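Local structure of aromatic-amino-acid:2-oxoglutarate transaminase (Candida albicans, 6HND) at residues D168-A173 against L195-N200; Y415-F418 against A422-K425; D118-D123 against V384-F389; D215-D220 against L260-K265; G49-D54 against R126-A131. The protein probably transfers amino groups from aromatic amino acids, and perhaps 2-aminoadipate, to 2-oxoglutarate with the help of a pyridoxal 5'-phosphate cofactor. All blocks are in the same frame, centred on the assembly; numbering follows the deposited sequence.

How the contacts relate
Contacts 1 and 4 lie in the large domain built on the seven-stranded mixed sheet, their centres 24 Å apart. Contact 1 is the nearer to the cofactor of its own subunit, with the Leu170 side chain about 4 Å from the pyridoxal phosphate; at contact 4 the Ile219 side chain stays about 13 Å away. Contacts 3 and 5 are neighbours, centres 17 Å apart, and touch where Ile122 CG2 packs on Gly127 CA at 3.9 Å. Contact 5 includes Tyr130, which reaches the cofactor held by the second subunit. Contact 2 is remote, its centre 56 Å from that of contact 5, on opposite sides of the chain's centre.

Contact 1: D168-A173 against L195-N200; sequences DGLNKA and LRFSDN
The phenyl ring of Phe197 takes Asn171 CB over one face, 4.2 Å from the ring centroid, a CH-pi contact displaced toward the rim. Leu170 meets the same ring obliquely, its CB 3.7 Å from Phe197 CD2, and the Asn171 amide plane is turned 64° from the ring plane. This is helix-on-helix packing in the large domain of a class I aminotransferase: helix 166-177 follows the outermost strand 158-163, and helix 193-200 comes after strand 183-187 in the same sheet. The two run nearly parallel, the axes of the segments crossing at -27° with a closest approach of 8.8 Å.

With CG anti to the backbone N (chi1 -175°), the Asn171 amide is swung across Phe197, its OD1 3.4 Å from Phe197 CB. The other end of this amide is held separately, since ND2 is hydrogen-bonded to Tyr365 OH of helix 356-369.

Cofactor residues lie close by. Phe197 approaches Ser167, and Leu170 packs on Phe191, both in the pyridoxal phosphate pocket, so the helix pair backs that site. Asp367 of the second subunit packs on Phe197.

Asn200 extends the polar side of the contact, although its ND2 is too far from Asn171 OD1 to bond directly. One water closes the gap; with Tyr365 OH on ND2 and this water on OD1, the rotation of the Asn171 amide is held. The water donates to Asn171 OD1 at 2.8 Å and to Phe197 O, and accepts from Asn200 ND2 at 3.0 Å.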
# COMPACT_ATOMS: atom_id res chain seq x y z
N ASP B 168 5.25 3.57 -5.62
CA ASP B 168 5.36 3.68 -4.15
C ASP B 168 6.76 4.19 -3.71
O ASP B 168 6.83 5.12 -2.83
CB ASP B 168 5.06 2.34 -3.48
CG ASP B 168 4.90 2.54 -1.99
OD1 ASP B 168 4.19 3.49 -1.62
OD2 ASP B 168 5.53 1.78 -1.21
N GLY B 169 7.84 3.60 -4.24
CA GLY B 169 9.23 4.06 -4.00
C GLY B 169 9.44 5.52 -4.38
O GLY B 169 10.04 6.27 -3.60
N LEU B 170 8.93 5.93 -5.55
CA LEU B 170 9.04 7.32 -6.09
C LEU B 170 8.27 8.32 -5.21
O LEU B 170 8.74 9.47 -5.06
CB LEU B 170 8.49 7.34 -7.51
CG LEU B 170 9.30 6.56 -8.55
CD1 LEU B 170 8.56 6.57 -9.88
CD2 LEU B 170 10.70 7.14 -8.69
N ASN B 171 7.12 7.94 -4.68
CA ASN B 171 6.35 8.82 -3.77
C ASN B 171 7.10 8.95 -2.44
O ASN B 171 7.19 10.05 -1.91
CB ASN B 171 4.93 8.31 -3.57
CG ASN B 171 4.14 9.28 -2.74
OD1 ASN B 171 4.03 10.45 -3.14
ND2 ASN B 171 3.63 8.82 -1.59
N LYS B 172 7.65 7.85 -1.95
CA LYS B 172 8.50 7.83 -0.74
C LYS B 172 9.69 8.78 -0.94
O LYS B 172 10.02 9.53 -0.01
CB LYS B 172 8.89 6.38 -0.47
CG LYS B 172 7.79 5.51 0.14
CD LYS B 172 8.12 4.01 0.11
CE LYS B 172 7.43 3.24 1.22
NZ LYS B 172 5.94 3.28 1.13
N ALA B 173 10.31 8.77 -2.12
CA ALA B 173 11.52 9.57 -2.41
C ALA B 173 11.14 11.03 -2.56
O ALA B 173 11.87 11.87 -2.06
CB ALA B 173 12.15 9.08 -3.69
N LEU B 195 5.08 13.05 -11.51
CA LEU B 195 4.67 14.46 -11.28
C LEU B 195 3.55 14.53 -10.24
O LEU B 195 3.42 15.57 -9.57
CB LEU B 195 4.27 15.08 -12.61
CG LEU B 195 5.39 15.08 -13.66
CD1 LEU B 195 4.84 15.52 -15.01
CD2 LEU B 195 6.56 15.95 -13.21
N ARG B 196 2.75 13.47 -10.08
CA ARG B 196 1.70 13.48 -9.03
C ARG B 196 2.38 13.48 -7.65
O ARG B 196 1.91 14.20 -6.73
CB ARG B 196 0.79 12.26 -9.21
CG ARG B 196 -0.05 12.31 -10.48
CD ARG B 196 -0.93 11.07 -10.50
NE ARG B 196 -2.14 11.18 -11.32
CZ ARG B 196 -3.34 11.60 -10.90
NH1 ARG B 196 -3.54 11.99 -9.65
NH2 ARG B 196 -4.34 11.63 -11.77
N PHE B 197 3.46 12.71 -7.50
CA PHE B 197 4.18 12.53 -6.22
C PHE B 197 4.97 13.80 -5.91
O PHE B 197 4.98 14.19 -4.75
CB PHE B 197 5.10 11.32 -6.28
CG PHE B 197 4.55 10.11 -6.99
CD1 PHE B 197 3.22 9.74 -6.84
CD2 PHE B 197 5.39 9.32 -7.77
CE1 PHE B 197 2.72 8.62 -7.49
CE2 PHE B 197 4.89 8.18 -8.40
CZ PHE B 197 3.56 7.85 -8.28
N SER B 198 5.60 14.43 -6.90
CA SER B 198 6.34 15.69 -6.69
C SER B 198 5.29 16.77 -6.36
O SER B 198 5.46 17.46 -5.33
CB SER B 198 7.28 16.05 -7.83
OG SER B 198 6.59 16.25 -9.06
N ASP B 199 4.19 16.83 -7.11
CA ASP B 199 3.07 17.78 -6.84
C ASP B 199 2.56 17.59 -5.39
O ASP B 199 2.39 18.58 -4.67
CB ASP B 199 1.93 17.62 -7.84
CG ASP B 199 0.70 18.40 -7.41
OD1 ASP B 199 0.72 19.65 -7.59
OD2 ASP B 199 -0.22 17.77 -6.84
N ASN B 200 2.38 16.34 -4.96
CA ASN B 200 1.97 16.00 -3.58
C ASN B 200 2.94 16.59 -2.56
O ASN B 200 2.52 16.88 -1.46
CB ASN B 200 1.90 14.49 -3.37
CG ASN B 200 1.18 14.11 -2.09
OD1 ASN B 200 0.02 14.47 -1.89
ND2 ASN B 200 1.84 13.33 -1.26
O HOH W 1 4.70 12.96 -2.08

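Contact 2: Y415-F418 against A422-K425; sequences YSIF and AYKK
Phe418 presents its ring edge to the face of Tyr423 in a T-shaped (edge-to-face) pair, with centroids 4.7 Å apart and planes inclined at 60°. The departure from a right angle makes the approach slanted. Phe418 CD1 does most of the touching: it sits over the centre of the tyrosine ring and comes within 3.3 Å of Tyr423 CZ, while CE1 next to it also faces the CZ-CE1 side of that ring.

The torsions explain the pairing. A chi1 of -179° points the Tyr423 ring directly away from its own nitrogen and over to Phe418, with CD2 lying against the Phe418 backbone. Phe418 instead turns CG beside its own N (chi1 -69°), so that one ring edge is directed at the tyrosine face. A second ring reaches Phe418 from outside the pair, as Tyr291 also meets it edge-to-face.

Below the rings the backbone is close. Tyr423 CB lies 3.1 Å from Ile417 O, a carbonyl that accepts a hydrogen bond from Ser420 OG. Ser420 OG in turn accepts from Tyr423 N, and thus links the end of one helix to the start of the next. Ile417 CG2 adds an apolar touch on Tyr423 CB at 4.4 Å. The extended chain of Lys424 runs past Phe418 O, its CE at 3.8 Å, and its NZ makes a weak hydrogen bond to Glu419 O.

Strand 428-430 backs the group, Val430 touching Ile417 and Phe418 and Asp429 touching Tyr423. The arrangement is a short turn between two consecutive helices, 392-418 and 421-424, clamped by an aromatic edge-to-face pair.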
# COMPACT_ATOMS: atom_id res chain seq x y z
N TYR B 415 13.33 -4.82 -36.90
CA TYR B 415 13.32 -5.44 -38.25
C TYR B 415 12.01 -5.03 -38.95
O TYR B 415 12.05 -4.38 -40.01
CB TYR B 415 13.52 -6.95 -38.16
CG TYR B 415 13.48 -7.70 -39.48
CD1 TYR B 415 14.57 -7.67 -40.34
CD2 TYR B 415 12.37 -8.43 -39.86
CE1 TYR B 415 14.53 -8.33 -41.55
CE2 TYR B 415 12.32 -9.10 -41.07
CZ TYR B 415 13.41 -9.05 -41.92
OH TYR B 415 13.39 -9.69 -43.12
N SER B 416 10.87 -5.30 -38.33
CA SER B 416 9.53 -5.00 -38.91
C SER B 416 9.51 -3.55 -39.41
O SER B 416 8.78 -3.29 -40.37
CB SER B 416 8.40 -5.25 -37.94
OG SER B 416 8.37 -4.27 -36.92
N ILE B 417 10.30 -2.66 -38.81
CA ILE B 417 10.29 -1.20 -39.12
C ILE B 417 11.29 -0.96 -40.25
O ILE B 417 10.93 -0.23 -41.22
CB ILE B 417 10.55 -0.34 -37.87
CG1 ILE B 417 9.37 -0.37 -36.89
CG2 ILE B 417 10.92 1.10 -38.25
CD1 ILE B 417 9.72 0.06 -35.47
N PHE B 418 12.50 -1.52 -40.14
CA PHE B 418 13.61 -1.30 -41.11
C PHE B 418 13.21 -1.78 -42.52
O PHE B 418 13.65 -1.16 -43.49
CB PHE B 418 14.90 -1.95 -40.61
CG PHE B 418 15.51 -1.30 -39.38
CD1 PHE B 418 15.44 0.08 -39.19
CD2 PHE B 418 16.18 -2.07 -38.44
CE1 PHE B 418 16.02 0.66 -38.08
CE2 PHE B 418 16.77 -1.48 -37.33
CZ PHE B 418 16.67 -0.11 -37.14
N ALA B 422 8.11 3.26 -45.12
CA ALA B 422 8.17 4.47 -44.26
C ALA B 422 9.61 4.72 -43.76
O ALA B 422 10.06 5.91 -43.75
CB ALA B 422 7.20 4.35 -43.10
N TYR B 423 10.32 3.65 -43.39
CA TYR B 423 11.73 3.73 -42.94
C TYR B 423 12.65 4.04 -44.12
O TYR B 423 13.49 4.96 -44.01
CB TYR B 423 12.19 2.47 -42.22
CG TYR B 423 13.62 2.57 -41.74
CD1 TYR B 423 13.94 3.36 -40.64
CD2 TYR B 423 14.65 1.93 -42.41
CE1 TYR B 423 15.25 3.50 -40.22
CE2 TYR B 423 15.96 2.05 -42.00
CZ TYR B 423 16.26 2.84 -40.90
OH TYR B 423 17.54 2.96 -40.48
N LYS B 424 12.51 3.29 -45.21
CA LYS B 424 13.43 3.39 -46.39
C LYS B 424 13.28 4.78 -47.03
O LYS B 424 14.30 5.32 -47.49
CB LYS B 424 13.20 2.22 -47.34
CG LYS B 424 13.79 0.90 -46.84
CD LYS B 424 13.16 -0.32 -47.48
CE LYS B 424 13.90 -1.62 -47.23
NZ LYS B 424 13.15 -2.77 -47.80
N LYS B 425 12.10 5.39 -46.96
CA LYS B 425 11.88 6.76 -47.51
C LYS B 425 12.33 7.82 -46.49
O LYS B 425 12.37 9.00 -46.86
CB LYS B 425 10.42 6.92 -47.95
CG LYS B 425 10.03 6.02 -49.12
CD LYS B 425 8.74 6.43 -49.80
CE LYS B 425 8.86 7.64 -50.70
NZ LYS B 425 9.72 7.38 -51.88

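Contact 3: D118-D123 against V384-F389; sequences DPKLID and VIQENF
A type I beta turn from Asp118 to Leu121 meets the C-terminal part of helix 375-388 through Lys120 and Gln386. Inside the turn, Asp118 OD1 accepts from Lys120 N at 2.9 Å, an Asx turn in which the donor approaches from above the carboxylate plane.

The polar link across the contact is Gln386 NE2 to Lys120 O, 2.7 Å long with an N-H...O angle of 154°. The donor reaches a lone pair in the carbonyl plane, and the carbonyl oxygen lies near the amide plane of Gln386. A bend at chi2 (92°) folds the glutamine chain so that its amide can do this, with CG packed 3.7 Å from Lys120 CB. Asn382 ND2 binds Lys120 O as well, giving that oxygen two side-chain donors from one helix.

Leu121 CD2 slides past Gln386 CB at 4.1 Å, the apolar part of the contact, while its CD1 methyl lies beside a carboxylate oxygen, 3.7 Å from Glu387 OE1. Ile122 O accepts from Asn383 ND2.

The helix widens here, with Phe389 N bonded to Val384 O at 3.2 Å. Side-chain amides of Gln386, Asn382 and Asn383 thus hold loop carbonyls, joining the beta turn to the pi-type turn at 384-388.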
# COMPACT_ATOMS: atom_id res chain seq x y z
N ASP B 118 13.83 -22.17 8.81
CA ASP B 118 14.82 -21.71 7.81
C ASP B 118 14.83 -20.19 7.84
O ASP B 118 13.84 -19.57 7.45
CB ASP B 118 14.51 -22.27 6.43
CG ASP B 118 15.54 -21.87 5.39
OD1 ASP B 118 16.25 -20.88 5.62
OD2 ASP B 118 15.65 -22.56 4.37
N PRO B 119 15.92 -19.52 8.29
CA PRO B 119 15.96 -18.06 8.35
C PRO B 119 15.86 -17.32 7.01
O PRO B 119 15.83 -16.09 7.00
CB PRO B 119 17.33 -17.76 9.00
CG PRO B 119 18.15 -19.00 8.75
CD PRO B 119 17.16 -20.14 8.80
N LYS B 120 15.83 -18.05 5.90
CA LYS B 120 15.80 -17.45 4.55
C LYS B 120 14.38 -17.57 3.99
O LYS B 120 14.13 -17.00 2.89
CB LYS B 120 16.88 -18.12 3.70
CG LYS B 120 18.32 -17.86 4.16
CD LYS B 120 19.12 -17.03 3.17
CE LYS B 120 20.61 -17.23 3.27
NZ LYS B 120 21.23 -17.20 1.93
N LEU B 121 13.48 -18.20 4.74
CA LEU B 121 12.06 -18.40 4.34
C LEU B 121 11.13 -17.65 5.29
O LEU B 121 11.48 -17.49 6.46
CB LEU B 121 11.70 -19.88 4.36
CG LEU B 121 12.48 -20.76 3.39
CD1 LEU B 121 12.05 -22.22 3.53
CD2 LEU B 121 12.29 -20.28 1.97
N ILE B 122 9.97 -17.25 4.78
CA ILE B 122 8.85 -16.72 5.61
C ILE B 122 7.77 -17.79 5.65
O ILE B 122 7.40 -18.26 4.58
CB ILE B 122 8.35 -15.38 5.04
CG1 ILE B 122 9.52 -14.46 4.72
CG2 ILE B 122 7.38 -14.73 6.01
CD1 ILE B 122 9.14 -13.22 3.95
N ASP B 123 7.33 -18.18 6.84
CA ASP B 123 6.21 -19.12 7.06
C ASP B 123 4.90 -18.32 7.11
O ASP B 123 4.94 -17.05 7.18
CB ASP B 123 6.46 -20.00 8.29
CG ASP B 123 6.68 -19.25 9.60
OD1 ASP B 123 6.21 -18.11 9.68
OD2 ASP B 123 7.32 -19.82 10.52
N VAL B 384 9.65 -18.11 -3.22
CA VAL B 384 9.84 -18.54 -4.63
C VAL B 384 11.31 -18.25 -4.99
O VAL B 384 11.96 -19.16 -5.55
CB VAL B 384 8.83 -17.89 -5.59
CG1 VAL B 384 9.27 -18.01 -7.05
CG2 VAL B 384 7.41 -18.44 -5.39
N ILE B 385 11.82 -17.07 -4.61
CA ILE B 385 13.20 -16.62 -4.97
C ILE B 385 14.23 -17.48 -4.22
O ILE B 385 15.15 -17.98 -4.87
CB ILE B 385 13.39 -15.10 -4.77
CG1 ILE B 385 12.77 -14.32 -5.92
CG2 ILE B 385 14.86 -14.71 -4.65
CD1 ILE B 385 12.68 -12.86 -5.70
N GLN B 386 14.01 -17.74 -2.93
CA GLN B 386 14.97 -18.47 -2.06
C GLN B 386 14.91 -19.98 -2.35
O GLN B 386 15.98 -20.60 -2.48
CB GLN B 386 14.71 -18.12 -0.58
CG GLN B 386 15.93 -17.57 0.18
CD GLN B 386 16.11 -16.06 0.22
OE1 GLN B 386 16.97 -15.52 -0.47
NE2 GLN B 386 15.39 -15.35 1.09
N GLU B 387 13.73 -20.58 -2.51
CA GLU B 387 13.62 -22.06 -2.65
C GLU B 387 13.73 -22.52 -4.11
O GLU B 387 14.45 -23.49 -4.36
CB GLU B 387 12.32 -22.58 -2.04
CG GLU B 387 12.55 -23.42 -0.80
CD GLU B 387 11.33 -24.25 -0.47
OE1 GLU B 387 10.78 -24.08 0.64
OE2 GLU B 387 10.91 -25.03 -1.37
N ASN B 388 12.99 -21.93 -5.02
CA ASN B 388 12.98 -22.37 -6.44
C ASN B 388 14.22 -21.82 -7.13
O ASN B 388 14.90 -22.61 -7.80
CB ASN B 388 11.72 -21.93 -7.18
CG ASN B 388 11.70 -22.53 -8.57
OD1 ASN B 388 11.71 -21.80 -9.56
ND2 ASN B 388 11.69 -23.85 -8.63
N PHE B 389 14.50 -20.52 -6.99
CA PHE B 389 15.59 -19.82 -7.72
C PHE B 389 16.90 -19.81 -6.91
O PHE B 389 17.89 -19.32 -7.45
CB PHE B 389 15.15 -18.41 -8.12
CG PHE B 389 14.10 -18.39 -9.20
CD1 PHE B 389 14.32 -19.04 -10.41
CD2 PHE B 389 12.89 -17.73 -8.99
CE1 PHE B 389 13.34 -19.04 -11.39
CE2 PHE B 389 11.91 -17.73 -9.98
CZ PHE B 389 12.14 -18.39 -11.17

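Contact 4: D215-D220 against L260-K265; sequences DSDGID and LEFRKK. With K (potassium ion), chain G.
The loop 215-220 passes beside the first turns of helix 260-272, nearest at Asp217 and Phe262, whose CA atoms are 7.1 Å apart. Ser216 OG accepts from Gly218 N at 3.0 Å in an ST turn, and Gly218 takes backbone angles that only a residue without a side chain adopts easily.

Phe262 fills the bend. Its chi1 of -170° sends the ring out from the helix into the loop. Asp217 CB lies over one ring face, 3.6 Å from the centroid and 24° off the normal, a CH-pi contact offset toward the rim. The carboxylate is inclined 29° to the ring, and its OD1 is taken by Ser259 N just ahead of the helix. At the far end of the ring, Ile219 O comes obliquely to 3.2 Å from Phe262 CZ. Ile219 CG2 meets the edge in plane, and Ile219 CB is 3.8 Å from Phe262 CZ. Leu221 also touches the phenylalanine.

Upstream, Asp215 OD1 binds the potassium ion at 2.4 Å, with OD2 farther away at 3.2 Å; Asp213 supplies another ligand. The arrangement is an ST turn at Ser216-Gly218 packed on a phenylalanine of helix 260-272, leading into Asp220, the N-cap of helix 221-229.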
# COMPACT_ATOMS: atom_id res chain seq x y z
N ASP B 215 23.31 8.28 -30.49
CA ASP B 215 24.38 7.96 -29.50
C ASP B 215 24.11 8.70 -28.19
O ASP B 215 25.04 8.82 -27.37
CB ASP B 215 25.78 8.29 -30.07
CG ASP B 215 26.08 9.76 -30.31
OD1 ASP B 215 25.14 10.62 -30.23
OD2 ASP B 215 27.26 10.08 -30.56
N SER B 216 22.90 9.24 -28.00
CA SER B 216 22.56 10.08 -26.81
C SER B 216 22.65 9.22 -25.53
O SER B 216 22.31 8.03 -25.59
CB SER B 216 21.21 10.72 -26.95
OG SER B 216 20.93 11.58 -25.86
N ASP B 217 23.06 9.81 -24.42
CA ASP B 217 22.95 9.18 -23.08
C ASP B 217 21.55 9.41 -22.51
O ASP B 217 21.27 8.90 -21.41
CB ASP B 217 24.03 9.75 -22.16
CG ASP B 217 25.44 9.34 -22.58
OD1 ASP B 217 25.82 8.18 -22.29
OD2 ASP B 217 26.12 10.18 -23.20
N GLY B 218 20.72 10.19 -23.19
CA GLY B 218 19.45 10.70 -22.63
C GLY B 218 19.52 12.19 -22.39
O GLY B 218 19.58 12.93 -23.35
N ILE B 219 19.46 12.61 -21.14
CA ILE B 219 19.70 14.04 -20.76
C ILE B 219 20.76 14.66 -21.69
O ILE B 219 21.83 14.04 -21.89
CB ILE B 219 20.15 14.12 -19.29
CG1 ILE B 219 18.96 13.85 -18.35
CG2 ILE B 219 20.79 15.46 -19.01
CD1 ILE B 219 19.35 13.56 -16.90
N ASP B 220 20.50 15.88 -22.16
CA ASP B 220 21.49 16.69 -22.91
C ASP B 220 22.44 17.36 -21.91
O ASP B 220 22.05 18.37 -21.28
CB ASP B 220 20.77 17.70 -23.80
CG ASP B 220 21.70 18.50 -24.70
OD1 ASP B 220 22.73 19.00 -24.20
OD2 ASP B 220 21.37 18.62 -25.90
N LEU B 260 28.58 5.05 -17.96
CA LEU B 260 29.27 5.23 -16.67
C LEU B 260 29.87 6.65 -16.62
O LEU B 260 29.64 7.33 -15.62
CB LEU B 260 30.33 4.15 -16.48
CG LEU B 260 31.20 4.29 -15.24
CD1 LEU B 260 30.36 4.40 -13.96
CD2 LEU B 260 32.18 3.12 -15.16
N GLU B 261 30.52 7.11 -17.69
CA GLU B 261 31.24 8.41 -17.63
C GLU B 261 30.23 9.57 -17.55
O GLU B 261 30.49 10.55 -16.82
CB GLU B 261 32.31 8.44 -18.73
CG GLU B 261 31.89 9.03 -20.06
CD GLU B 261 33.06 9.22 -21.02
OE1 GLU B 261 33.07 10.23 -21.76
OE2 GLU B 261 33.97 8.34 -21.03
N PHE B 262 29.07 9.43 -18.21
CA PHE B 262 27.95 10.40 -18.13
C PHE B 262 27.43 10.47 -16.68
O PHE B 262 27.24 11.56 -16.14
CB PHE B 262 26.87 10.03 -19.14
CG PHE B 262 25.79 11.06 -19.30
CD1 PHE B 262 24.78 11.19 -18.35
CD2 PHE B 262 25.80 11.93 -20.37
CE1 PHE B 262 23.77 12.14 -18.50
CE2 PHE B 262 24.81 12.89 -20.52
CZ PHE B 262 23.81 13.00 -19.57
N ARG B 263 27.24 9.32 -16.03
CA ARG B 263 26.77 9.26 -14.62
C ARG B 263 27.78 9.94 -13.68
O ARG B 263 27.33 10.59 -12.73
CB ARG B 263 26.51 7.82 -14.18
CG ARG B 263 25.35 7.15 -14.89
CD ARG B 263 25.47 5.64 -14.85
NE ARG B 263 24.61 5.08 -15.86
CZ ARG B 263 23.43 4.53 -15.63
NH1 ARG B 263 22.97 4.36 -14.40
NH2 ARG B 263 22.72 4.09 -16.65
N LYS B 264 29.08 9.81 -13.93
CA LYS B 264 30.09 10.45 -13.05
C LYS B 264 29.91 11.96 -13.15
O LYS B 264 30.01 12.60 -12.11
CB LYS B 264 31.51 10.02 -13.41
CG LYS B 264 31.78 8.54 -13.14
CD LYS B 264 33.25 8.17 -13.06
CE LYS B 264 33.48 6.70 -13.36
NZ LYS B 264 34.81 6.26 -12.89
N LYS B 265 29.63 12.49 -14.34
CA LYS B 265 29.48 13.95 -14.53
C LYS B 265 28.20 14.44 -13.84
O LYS B 265 28.23 15.50 -13.27
CB LYS B 265 29.51 14.31 -16.02
CG LYS B 265 30.80 13.94 -16.74
CD LYS B 265 30.97 14.74 -18.00
CE LYS B 265 31.27 13.90 -19.21
NZ LYS B 265 32.63 13.33 -19.14
K K G . 25.86 12.93 -30.38

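Contact 5: G49-D54 against R126-A131; sequences GFFPID and RGLQYA. With PLP (pyridoxal-5'-phosphate), chain C.
Phe51 and Leu128 both hold CG beside the backbone N (chi1 -56° and -65°), which slides the ring and the leucine branch past each other in opposite directions. Phe51 CE2 thereby comes to 3.5 Å from Leu128 CB, while CZ lies 3.5 Å from Leu128 O, which approaches the ring obliquely. Leu128 CD1 continues to Ile53, 4.2 Å from its CB, so the leucine bridges Phe51 and the start of strand 53-60.

Gln129 is bent at chi2 (59°), and its amide folds back on its own chain: OE1 accepts from Tyr130 N at 2.9 Å, in the carbonyl plane on a lone pair. NE2 passes Phe51 CZ at 4.1 Å and is hydrogen-bonded to Pro46 O, which ties both ends of the amide to backbone and fixes its rotation just before Tyr130.

Tyr130 OH then donates to phosphate oxygen O2P of the pyridoxal phosphate at 2.6 Å, with O2P near the ring plane. This cofactor is otherwise held by the second subunit, including Ser340 and Arg348 of that chain, so Tyr130 completes a site shared across the dimer, as in other class I aminotransferases.

The contact lies at the subunit interface: Phe343 of the second subunit packs on Phe51, Ile53 joins an antiparallel ladder with a strand of that chain, and helix 124-127 leads directly into Leu128 beside the beginning of strand 53-60.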
# COMPACT_ATOMS: atom_id res chain seq x y z
N GLY B 49 -3.79 -19.56 14.63
CA GLY B 49 -4.82 -20.62 14.58
C GLY B 49 -6.12 -20.15 13.92
O GLY B 49 -6.88 -21.00 13.39
N PHE B 50 -6.40 -18.85 13.98
CA PHE B 50 -7.58 -18.21 13.37
C PHE B 50 -7.46 -18.10 11.84
O PHE B 50 -8.48 -17.86 11.21
CB PHE B 50 -7.75 -16.81 13.95
CG PHE B 50 -8.26 -16.80 15.37
CD1 PHE B 50 -9.54 -17.26 15.67
CD2 PHE B 50 -7.48 -16.33 16.41
CE1 PHE B 50 -10.02 -17.25 16.97
CE2 PHE B 50 -7.96 -16.32 17.71
CZ PHE B 50 -9.23 -16.78 17.99
N PHE B 51 -6.27 -18.23 11.25
CA PHE B 51 -6.07 -17.96 9.81
C PHE B 51 -6.66 -19.10 8.98
O PHE B 51 -6.35 -20.27 9.24
CB PHE B 51 -4.59 -17.80 9.47
CG PHE B 51 -3.84 -16.74 10.24
CD1 PHE B 51 -4.50 -15.71 10.89
CD2 PHE B 51 -2.46 -16.78 10.27
CE1 PHE B 51 -3.78 -14.74 11.57
CE2 PHE B 51 -1.74 -15.80 10.93
CZ PHE B 51 -2.40 -14.78 11.58
N PRO B 52 -7.49 -18.81 7.95
CA PRO B 52 -8.08 -19.85 7.12
C PRO B 52 -7.06 -20.68 6.34
O PRO B 52 -7.36 -21.81 6.02
CB PRO B 52 -8.99 -19.08 6.13
CG PRO B 52 -9.15 -17.70 6.72
CD PRO B 52 -7.90 -17.46 7.53
N ILE B 53 -5.89 -20.12 6.05
CA ILE B 53 -4.87 -20.71 5.12
C ILE B 53 -3.83 -21.43 5.96
O ILE B 53 -3.16 -20.73 6.72
CB ILE B 53 -4.19 -19.63 4.25
CG1 ILE B 53 -5.18 -18.92 3.31
CG2 ILE B 53 -3.03 -20.25 3.50
CD1 ILE B 53 -4.64 -17.68 2.62
N ASP B 54 -3.71 -22.75 5.80
CA ASP B 54 -2.74 -23.62 6.53
C ASP B 54 -1.44 -23.81 5.72
O ASP B 54 -0.34 -23.89 6.36
CB ASP B 54 -3.39 -24.97 6.84
CG ASP B 54 -2.56 -25.86 7.74
OD1 ASP B 54 -2.48 -25.57 8.95
OD2 ASP B 54 -1.94 -26.80 7.21
N ARG B 126 4.03 -16.24 10.49
CA ARG B 126 4.53 -14.84 10.49
C ARG B 126 4.04 -14.07 9.25
O ARG B 126 3.75 -12.86 9.39
CB ARG B 126 6.05 -14.85 10.67
CG ARG B 126 6.41 -15.12 12.12
CD ARG B 126 7.84 -15.47 12.35
NE ARG B 126 8.12 -16.82 11.86
CZ ARG B 126 9.29 -17.41 12.00
NH1 ARG B 126 10.26 -16.76 12.63
NH2 ARG B 126 9.51 -18.61 11.51
N GLY B 127 3.94 -14.73 8.09
CA GLY B 127 3.60 -14.08 6.80
C GLY B 127 2.20 -13.47 6.83
O GLY B 127 2.01 -12.38 6.26
N LEU B 128 1.27 -14.17 7.49
CA LEU B 128 -0.12 -13.73 7.66
C LEU B 128 -0.34 -12.94 8.96
O LEU B 128 -1.49 -12.43 9.16
CB LEU B 128 -0.98 -14.98 7.59
CG LEU B 128 -0.92 -15.64 6.23
CD1 LEU B 128 -1.74 -16.91 6.21
CD2 LEU B 128 -1.40 -14.65 5.19
N GLN B 129 0.69 -12.77 9.78
CA GLN B 129 0.62 -11.94 11.01
C GLN B 129 1.16 -10.53 10.72
O GLN B 129 1.92 -10.38 9.73
CB GLN B 129 1.39 -12.61 12.14
CG GLN B 129 1.29 -11.91 13.49
CD GLN B 129 -0.14 -11.81 13.93
OE1 GLN B 129 -0.84 -10.84 13.62
NE2 GLN B 129 -0.58 -12.83 14.64
N TYR B 130 0.74 -9.55 11.53
CA TYR B 130 1.32 -8.18 11.62
C TYR B 130 2.84 -8.31 11.58
O TYR B 130 3.40 -9.20 12.27
CB TYR B 130 0.87 -7.46 12.90
CG TYR B 130 -0.53 -6.86 12.83
CD1 TYR B 130 -0.80 -5.79 12.02
CD2 TYR B 130 -1.57 -7.38 13.58
CE1 TYR B 130 -2.07 -5.24 11.94
CE2 TYR B 130 -2.84 -6.85 13.52
CZ TYR B 130 -3.09 -5.76 12.71
OH TYR B 130 -4.36 -5.21 12.64
N ALA B 131 3.47 -7.48 10.75
CA ALA B 131 4.93 -7.49 10.50
C ALA B 131 5.49 -6.07 10.59
O ALA B 131 4.74 -5.12 10.48
CB ALA B 131 5.16 -8.11 9.14
N1 PLP C . -8.92 0.28 14.01
C2 PLP C . -9.13 -0.48 15.07
C2A PLP C . -10.18 -0.04 16.05
C3 PLP C . -8.43 -1.70 15.25
O3 PLP C . -8.71 -2.46 16.34
C4 PLP C . -7.47 -2.09 14.28
C4A PLP C . -6.80 -3.40 14.44
C5 PLP C . -7.26 -1.23 13.16
C6 PLP C . -7.99 -0.07 13.11
C5A PLP C . -6.23 -1.46 12.09
O4P PLP C . -6.46 -2.64 11.25
P PLP C . -5.55 -2.98 9.95
O1P PLP C . -6.51 -3.72 9.01
O2P PLP C . -4.44 -3.87 10.44
O3P PLP C . -5.00 -1.65 9.44